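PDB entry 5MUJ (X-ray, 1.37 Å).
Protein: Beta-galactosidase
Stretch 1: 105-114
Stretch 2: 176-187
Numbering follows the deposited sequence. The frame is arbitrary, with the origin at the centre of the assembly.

Stretch 1 105-114: TLGRVLSYRD
Stretch 2, residues 176-187: ISTAHEWESLDK

Although the two stretches run almost parallel, with end-to-end directions 4° apart, a single direct backbone hydrogen bond joins them: Trp182 N donates to Val109 O at 3.0 Å and 172°. Stretch 1 is strand from Thr105 to about Arg108 and turns a corner at Val109 (phi/psi -115/-18); stretch 2 is mostly loop (Glu181 -79/125), with strand at Glu183 and Ser184. The register pairs Gly107 CA with Ala179 CA (5.0 Å) and Val109 CA with Glu181 CA (4.5 Å). Two CA-H...O contacts accompany the bond, Val109 CA to His180 O (3.3 Å) and Glu181 CA to the same Val109 O (3.5 Å).

The contact buries 615 Å², both sides summed. Gly107 (141/-177) suits its place twice over: an ideal CB would lie 3.0 Å from Ala179 CB and jam against the preceding carbonyl. Buried, apolar Val109 (chi1 m) sets CB 3.7 Å from CD1 of buried Trp182 (chi1 m, chi2 42°).

Glu181 (t, p, chi3 4°) curls its carboxylate onto Ser111 (chi1 m), accepting from Ser111 N at OE2 (2.8 Å, 166°) and from Ser111 OG at OE1 (2.7 Å).

Arg113 (t, t, p; chi4 146°) points CA-to-CB toward stretch 2, and its several N-H donors suit oxygen-rich surroundings. NH2 donates to Leu185 O (2.8 Å, 156°), near the guanidinium plane, while NH1 forms a salt bridge with Asp186 OD1 (3.1 Å), whose hydrogen bond is weak at 127°. Ser184 OG sits over one guanidinium face, 3.1 Å from Arg113 CZ.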

ATOM      1  N   THR A 105     -11.683 -15.352  -1.801  1.00 13.28           N
ATOM      2  CA  THR A 105     -12.348 -14.024  -1.749  1.00 11.89           C
ATOM      3  C   THR A 105     -13.709 -14.146  -1.140  1.00 13.57           C
ATOM      4  O   THR A 105     -14.471 -15.096  -1.484  1.00 15.16           O
ATOM      5  CB  THR A 105     -12.431 -13.422  -3.130  1.00 12.53           C
ATOM      6  OG1 THR A 105     -11.089 -13.132  -3.508  1.00 14.82           O
ATOM      7  CG2 THR A 105     -13.324 -12.173  -3.126  1.00 12.89           C
ATOM      8  N   LEU A 106     -13.996 -13.240  -0.190  1.00 12.29           N
ATOM      9  CA  LEU A 106     -15.253 -13.276   0.553  1.00 12.38           C
ATOM     10  C   LEU A 106     -16.312 -12.308   0.044  1.00 12.17           C
ATOM     11  O   LEU A 106     -17.505 -12.621   0.149  1.00 13.37           O
ATOM     12  CB  LEU A 106     -15.011 -13.018   2.035  1.00 13.70           C
ATOM     13  CG  LEU A 106     -14.154 -14.021   2.798  1.00 12.48           C
ATOM     14  CD1 LEU A 106     -13.890 -13.625   4.242  1.00 15.29           C
ATOM     15  CD2 LEU A 106     -14.818 -15.406   2.835  1.00 13.32           C
ATOM     16  N   GLY A 107     -15.895 -11.155  -0.492  1.00 14.19           N
ATOM     17  CA  GLY A 107     -16.829 -10.105  -0.929  1.00 13.29           C
ATOM     18  C   GLY A 107     -16.258  -8.759  -0.570  1.00 13.16           C
ATOM     19  O   GLY A 107     -15.152  -8.662  -0.032  1.00 13.71           O
ATOM     20  N   ARG A 108     -17.071  -7.744  -0.870  1.00 11.36           N
ATOM     21  CA  ARG A 108     -16.680  -6.341  -0.684  1.00 11.45           C
ATOM     22  C   ARG A 108     -16.744  -5.839   0.755  1.00 11.38           C
ATOM     23  O   ARG A 108     -17.629  -6.237   1.544  1.00 13.74           O
ATOM     24  CB  ARG A 108     -17.538  -5.425  -1.556  1.00 12.75           C
ATOM     25  CG  ARG A 108     -17.408  -5.628  -3.062  1.00 13.27           C
ATOM     26  CD  ARG A 108     -18.573  -4.969  -3.730  1.00 14.03           C
ATOM     27  NE  ARG A 108     -18.673  -5.130  -5.162  1.00 14.08           N
ATOM     28  CZ  ARG A 108     -19.349  -6.073  -5.782  1.00 12.91           C
ATOM     29  NH1 ARG A 108     -19.918  -7.083  -5.106  1.00 14.52           N
ATOM     30  NH2 ARG A 108     -19.393  -6.054  -7.096  1.00 12.55           N
ATOM     31  N   VAL A 109     -15.784  -4.962   1.085  1.00 11.44           N
ATOM     32  CA  VAL A 109     -15.818  -4.182   2.328  1.00 12.33           C
ATOM     33  C   VAL A 109     -15.963  -2.674   2.117  1.00 12.48           C
ATOM     34  O   VAL A 109     -16.332  -1.975   3.072  1.00 12.92           O
ATOM     35  CB  VAL A 109     -14.594  -4.466   3.233  1.00 11.24           C
ATOM     36  CG1 VAL A 109     -14.586  -5.926   3.676  1.00 12.01           C
ATOM     37  CG2 VAL A 109     -13.298  -4.133   2.532  1.00 10.76           C
ATOM     38  N   LEU A 110     -15.672  -2.188   0.909  1.00 11.43           N
ATOM     39  CA  LEU A 110     -15.853  -0.737   0.529  1.00 10.24           C
ATOM     40  C   LEU A 110     -16.347  -0.737  -0.898  1.00 10.43           C
ATOM     41  O   LEU A 110     -15.601  -1.078  -1.825  1.00 11.55           O
ATOM     42  CB  LEU A 110     -14.571   0.094   0.641  1.00 12.37           C
ATOM     43  CG  LEU A 110     -14.027   0.718   1.904  1.00 15.10           C
ATOM     44  CD1 LEU A 110     -13.058   1.832   1.482  1.00 16.29           C
ATOM     45  CD2 LEU A 110     -15.070   1.309   2.824  1.00 13.22           C
ATOM     46  N   SER A 111     -17.619  -0.380  -1.070  1.00 10.60           N
ATOM     47  CA  SER A 111     -18.307  -0.483  -2.348  1.00 10.71           C
ATOM     48  C   SER A 111     -18.548   0.928  -2.906  1.00 10.39           C
ATOM     49  O   SER A 111     -18.558   1.884  -2.148  1.00 12.62           O
ATOM     50  CB  SER A 111     -19.645  -1.159  -2.138  1.00 10.47           C
ATOM     51  OG  SER A 111     -19.491  -2.391  -1.445  1.00 13.36           O
ATOM     52  N   TYR A 112     -18.844   1.009  -4.198  1.00 11.67           N
ATOM     53  CA  TYR A 112     -19.229   2.265  -4.824  1.00 12.57           C
ATOM     54  C   TYR A 112     -20.379   2.864  -4.025  1.00 12.92           C
ATOM     55  O   TYR A 112     -21.376   2.200  -3.749  1.00 14.56           O
ATOM     56  CB  TYR A 112     -19.675   2.102  -6.281  1.00 14.34           C
ATOM     57  CG  TYR A 112     -18.637   1.546  -7.211  1.00 14.12           C
ATOM     58  CD1 TYR A 112     -17.432   2.206  -7.431  1.00 13.08           C
ATOM     59  CD2 TYR A 112     -18.861   0.319  -7.857  1.00 14.73           C
ATOM     60  CE1 TYR A 112     -16.478   1.650  -8.253  1.00 12.66           C
ATOM     61  CE2 TYR A 112     -17.912  -0.242  -8.689  1.00 12.64           C
ATOM     62  CZ  TYR A 112     -16.723   0.441  -8.910  1.00 11.82           C
ATOM     63  OH  TYR A 112     -15.761  -0.079  -9.724  1.00 14.24           O
ATOM     64  N   ARG A 113     -20.219   4.144  -3.690  1.00 11.93           N
ATOM     65  CA  ARG A 113     -21.067   4.780  -2.748  1.00 11.05           C
ATOM     66  C   ARG A 113     -21.822   5.964  -3.424  1.00 12.21           C
ATOM     67  O   ARG A 113     -21.385   7.149  -3.404  1.00 13.98           O
ATOM     68  CB  ARG A 113     -20.279   5.161  -1.501  1.00 10.68           C
ATOM     69  CG  ARG A 113     -21.173   5.799  -0.481  1.00 10.25           C
ATOM     70  CD  ARG A 113     -20.576   5.944   0.878  1.00 11.93           C
ATOM     71  NE  ARG A 113     -19.589   7.036   0.922  1.00 12.38           N
ATOM     72  CZ  ARG A 113     -19.387   7.815   1.991  1.00 15.74           C
ATOM     73  NH1 ARG A 113     -20.137   7.717   3.110  1.00 15.90           N
ATOM     74  NH2 ARG A 113     -18.411   8.727   1.951  1.00 15.38           N
ATOM     75  N   ASP A 114     -22.945   5.625  -4.056  1.00 13.73           N
ATOM     76  CA  ASP A 114     -23.711   6.606  -4.876  1.00 14.55           C
ATOM     77  C   ASP A 114     -24.152   7.822  -4.067  1.00 14.36           C
ATOM     78  O   ASP A 114     -24.630   7.692  -2.930  1.00 15.81           O
ATOM     79  CB  ASP A 114     -24.952   5.939  -5.493  1.00 14.41           C
ATOM     80  CG  ASP A 114     -24.608   4.968  -6.605  1.00 18.45           C
ATOM     81  OD1 ASP A 114     -23.686   5.220  -7.404  1.00 19.45           O
ATOM     82  OD2 ASP A 114     -25.271   3.916  -6.677  1.00 24.97           O
ATOM     83  N   ILE A 176     -14.131  -7.933  11.471  1.00 13.06           N
ATOM     84  CA  ILE A 176     -13.238  -7.610  10.321  1.00 13.48           C
ATOM     85  C   ILE A 176     -12.898  -8.798   9.410  1.00 14.01           C
ATOM     86  O   ILE A 176     -12.419  -8.603   8.286  1.00 14.97           O
ATOM     87  CB  ILE A 176     -11.907  -6.930  10.767  1.00 11.83           C
ATOM     88  CG1 ILE A 176     -11.111  -7.879  11.692  1.00 13.48           C
ATOM     89  CG2 ILE A 176     -12.198  -5.566  11.401  1.00 13.50           C
ATOM     90  CD1 ILE A 176      -9.778  -7.333  12.161  1.00 16.14           C
ATOM     91  N   SER A 177     -13.205 -10.013   9.882  1.00 14.90           N
ATOM     92  CA  SER A 177     -13.068 -11.225   9.057  1.00 12.85           C
ATOM     93  C   SER A 177     -14.252 -11.523   8.118  1.00 14.62           C
ATOM     94  O   SER A 177     -14.246 -12.563   7.453  1.00 17.19           O
ATOM     95  CB  SER A 177     -12.805 -12.430   9.962  1.00 14.18           C
ATOM     96  OG  SER A 177     -13.985 -12.838  10.655  1.00 17.00           O
ATOM     97  N   THR A 178     -15.250 -10.617   8.081  1.00 15.34           N
ATOM     98  CA  THR A 178     -16.451 -10.755   7.261  1.00 13.81           C
ATOM     99  C   THR A 178     -16.536  -9.699   6.187  1.00 12.90           C
ATOM    100  O   THR A 178     -16.046  -8.570   6.366  1.00 13.16           O
ATOM    101  CB  THR A 178     -17.742 -10.769   8.141  1.00 13.72           C
ATOM    102  OG1 THR A 178     -17.970  -9.494   8.779  1.00 15.83           O
ATOM    103  CG2 THR A 178     -17.625 -11.847   9.212  1.00 15.19           C
ATOM    104  N   ALA A 179     -17.102 -10.067   5.045  1.00 14.03           N
ATOM    105  CA  ALA A 179     -17.298  -9.152   3.928  1.00 14.59           C
ATOM    106  C   ALA A 179     -18.585  -8.411   4.243  1.00 14.66           C
ATOM    107  O   ALA A 179     -19.660  -8.836   3.839  1.00 16.63           O
ATOM    108  CB  ALA A 179     -17.411  -9.889   2.598  1.00 15.93           C
ATOM    109  N   HIS A 180     -18.444  -7.318   4.990  1.00 15.39           N
ATOM    110  CA  HIS A 180     -19.502  -6.363   5.272  1.00 14.65           C
ATOM    111  C   HIS A 180     -18.942  -4.978   4.992  1.00 13.11           C
ATOM    112  O   HIS A 180     -17.729  -4.778   4.965  1.00 12.51           O
ATOM    113  CB  HIS A 180     -19.962  -6.483   6.722  1.00 17.14           C
ATOM    114  CG  HIS A 180     -18.995  -5.907   7.709  1.00 17.56           C
ATOM    115  ND1 HIS A 180     -17.832  -6.551   8.074  1.00 15.85           N
ATOM    116  CD2 HIS A 180     -19.004  -4.736   8.387  1.00 17.34           C
ATOM    117  CE1 HIS A 180     -17.172  -5.806   8.944  1.00 15.33           C
ATOM    118  NE2 HIS A 180     -17.863  -4.694   9.146  1.00 15.10           N
ATOM    119  N   GLU A 181     -19.856  -4.038   4.813  1.00 10.67           N
ATOM    120  CA  GLU A 181     -19.489  -2.636   4.467  1.00 11.31           C
ATOM    121  C   GLU A 181     -19.020  -1.869   5.706  1.00 11.25           C
ATOM    122  O   GLU A 181     -19.724  -1.748   6.699  1.00 13.62           O
ATOM    123  CB  GLU A 181     -20.644  -1.894   3.785  1.00 13.28           C
ATOM    124  CG  GLU A 181     -20.234  -0.583   3.094  1.00 13.81           C
ATOM    125  CD  GLU A 181     -19.609  -0.764   1.715  1.00 13.86           C
ATOM    126  OE1 GLU A 181     -19.514  -1.887   1.177  1.00 15.20           O
ATOM    127  OE2 GLU A 181     -19.237   0.241   1.101  1.00 14.05           O
ATOM    128  N   TRP A 182     -17.819  -1.314   5.619  1.00 12.06           N
ATOM    129  CA  TRP A 182     -17.313  -0.445   6.661  1.00 10.94           C
ATOM    130  C   TRP A 182     -17.968   0.953   6.443  1.00 11.96           C
ATOM    131  O   TRP A 182     -18.406   1.256   5.367  1.00 14.04           O
ATOM    132  CB  TRP A 182     -15.780  -0.368   6.566  1.00 10.68           C
ATOM    133  CG  TRP A 182     -15.027  -1.633   6.909  1.00 11.27           C
ATOM    134  CD1 TRP A 182     -15.339  -2.907   6.558  1.00 11.96           C
ATOM    135  CD2 TRP A 182     -13.847  -1.704   7.698  1.00 11.51           C
ATOM    136  NE1 TRP A 182     -14.385  -3.751   7.030  1.00 12.35           N
ATOM    137  CE2 TRP A 182     -13.457  -3.055   7.749  1.00 11.60           C
ATOM    138  CE3 TRP A 182     -13.042  -0.733   8.333  1.00 13.55           C
ATOM    139  CZ2 TRP A 182     -12.325  -3.475   8.446  1.00 12.59           C
ATOM    140  CZ3 TRP A 182     -11.915  -1.146   9.013  1.00 12.63           C
ATOM    141  CH2 TRP A 182     -11.570  -2.507   9.079  1.00 12.76           C
ATOM    142  N   GLU A 183     -18.121   1.695   7.524  1.00 11.77           N
ATOM    143  CA  GLU A 183     -18.737   3.026   7.502  1.00 11.73           C
ATOM    144  C   GLU A 183     -17.714   4.071   7.159  1.00 14.25           C
ATOM    145  O   GLU A 183     -16.569   3.988   7.551  1.00 18.27           O
ATOM    146  CB  GLU A 183     -19.311   3.341   8.881  1.00 10.91           C
ATOM    147  CG  GLU A 183     -20.410   2.372   9.279  1.00 14.31           C
ATOM    148  CD  GLU A 183     -21.033   2.619  10.636  1.00 19.92           C
ATOM    149  OE1 GLU A 183     -20.506   3.451  11.418  1.00 19.87           O
ATOM    150  OE2 GLU A 183     -22.056   1.944  10.916  1.00 22.10           O
ATOM    151  N   SER A 184     -18.156   5.068   6.432  1.00 11.91           N
ATOM    152  CA  SER A 184     -17.239   6.135   6.022  1.00 12.51           C
ATOM    153  C   SER A 184     -17.791   7.533   6.188  1.00 15.16           C
ATOM    154  O   SER A 184     -19.007   7.749   6.276  1.00 17.17           O
ATOM    155  CB  SER A 184     -16.734   5.864   4.640  1.00 12.94           C
ATOM    156  OG  SER A 184     -17.751   5.852   3.717  1.00 18.34           O
ATOM    157  N   LEU A 185     -16.848   8.459   6.301  1.00 14.86           N
ATOM    158  CA  LEU A 185     -17.177   9.909   6.438  1.00 13.81           C
ATOM    159  C   LEU A 185     -17.664  10.522   5.136  1.00 14.99           C
ATOM    160  O   LEU A 185     -17.273  10.113   4.044  1.00 18.00           O
ATOM    161  CB  LEU A 185     -15.994  10.677   6.985  1.00 17.00           C
ATOM    162  CG  LEU A 185     -15.548  10.347   8.410  1.00 17.62           C
ATOM    163  CD1 LEU A 185     -14.502  11.333   8.861  1.00 15.83           C
ATOM    164  CD2 LEU A 185     -16.709  10.281   9.415  1.00 21.60           C
ATOM    165  N   ASP A 186     -18.475  11.566   5.262  1.00 16.84           N
ATOM    166  CA  ASP A 186     -19.062  12.210   4.103  1.00 17.64           C
ATOM    167  C   ASP A 186     -18.208  13.327   3.467  1.00 17.98           C
ATOM    168  O   ASP A 186     -18.649  13.961   2.499  1.00 18.22           O
ATOM    169  CB  ASP A 186     -20.458  12.700   4.476  1.00 20.44           C
ATOM    170  CG  ASP A 186     -21.442  11.560   4.630  1.00 24.06           C
ATOM    171  OD1 ASP A 186     -21.088  10.358   4.437  1.00 31.09           O
ATOM    172  OD2 ASP A 186     -22.602  11.848   4.938  1.00 34.47           O
ATOM    173  N   LYS A 187     -16.987  13.484   3.993  1.00 16.39           N
ATOM    174  CA  LYS A 187     -15.953  14.363   3.524  1.00 15.90           C
ATOM    175  C   LYS A 187     -14.621  13.601   3.608  1.00 14.27           C
ATOM    176  O   LYS A 187     -14.446  12.758   4.498  1.00 16.21           O
ATOM    177  CB  LYS A 187     -15.903  15.603   4.438  1.00 21.58           C
ATOM    178  CG  LYS A 187     -15.476  15.338   5.893  1.00 26.52           C
ATOM    179  CD  LYS A 187     -15.888  16.443   6.867  1.00 32.66           C
ATOM    180  CE  LYS A 187     -14.904  17.605   6.905  1.00 35.59           C
ATOM    181  NZ  LYS A 187     -15.519  18.890   7.371  1.00 35.78           N
TER
HETATM  182  O   HOH W   1     -19.886  -4.481   1.677  1.00 16.89           O
HETATM  183  O   HOH W   2     -19.890  -8.017   0.781  1.00 19.74           O
HETATM  184  O   HOH W   3     -20.731   5.004   4.762  1.00 27.24           O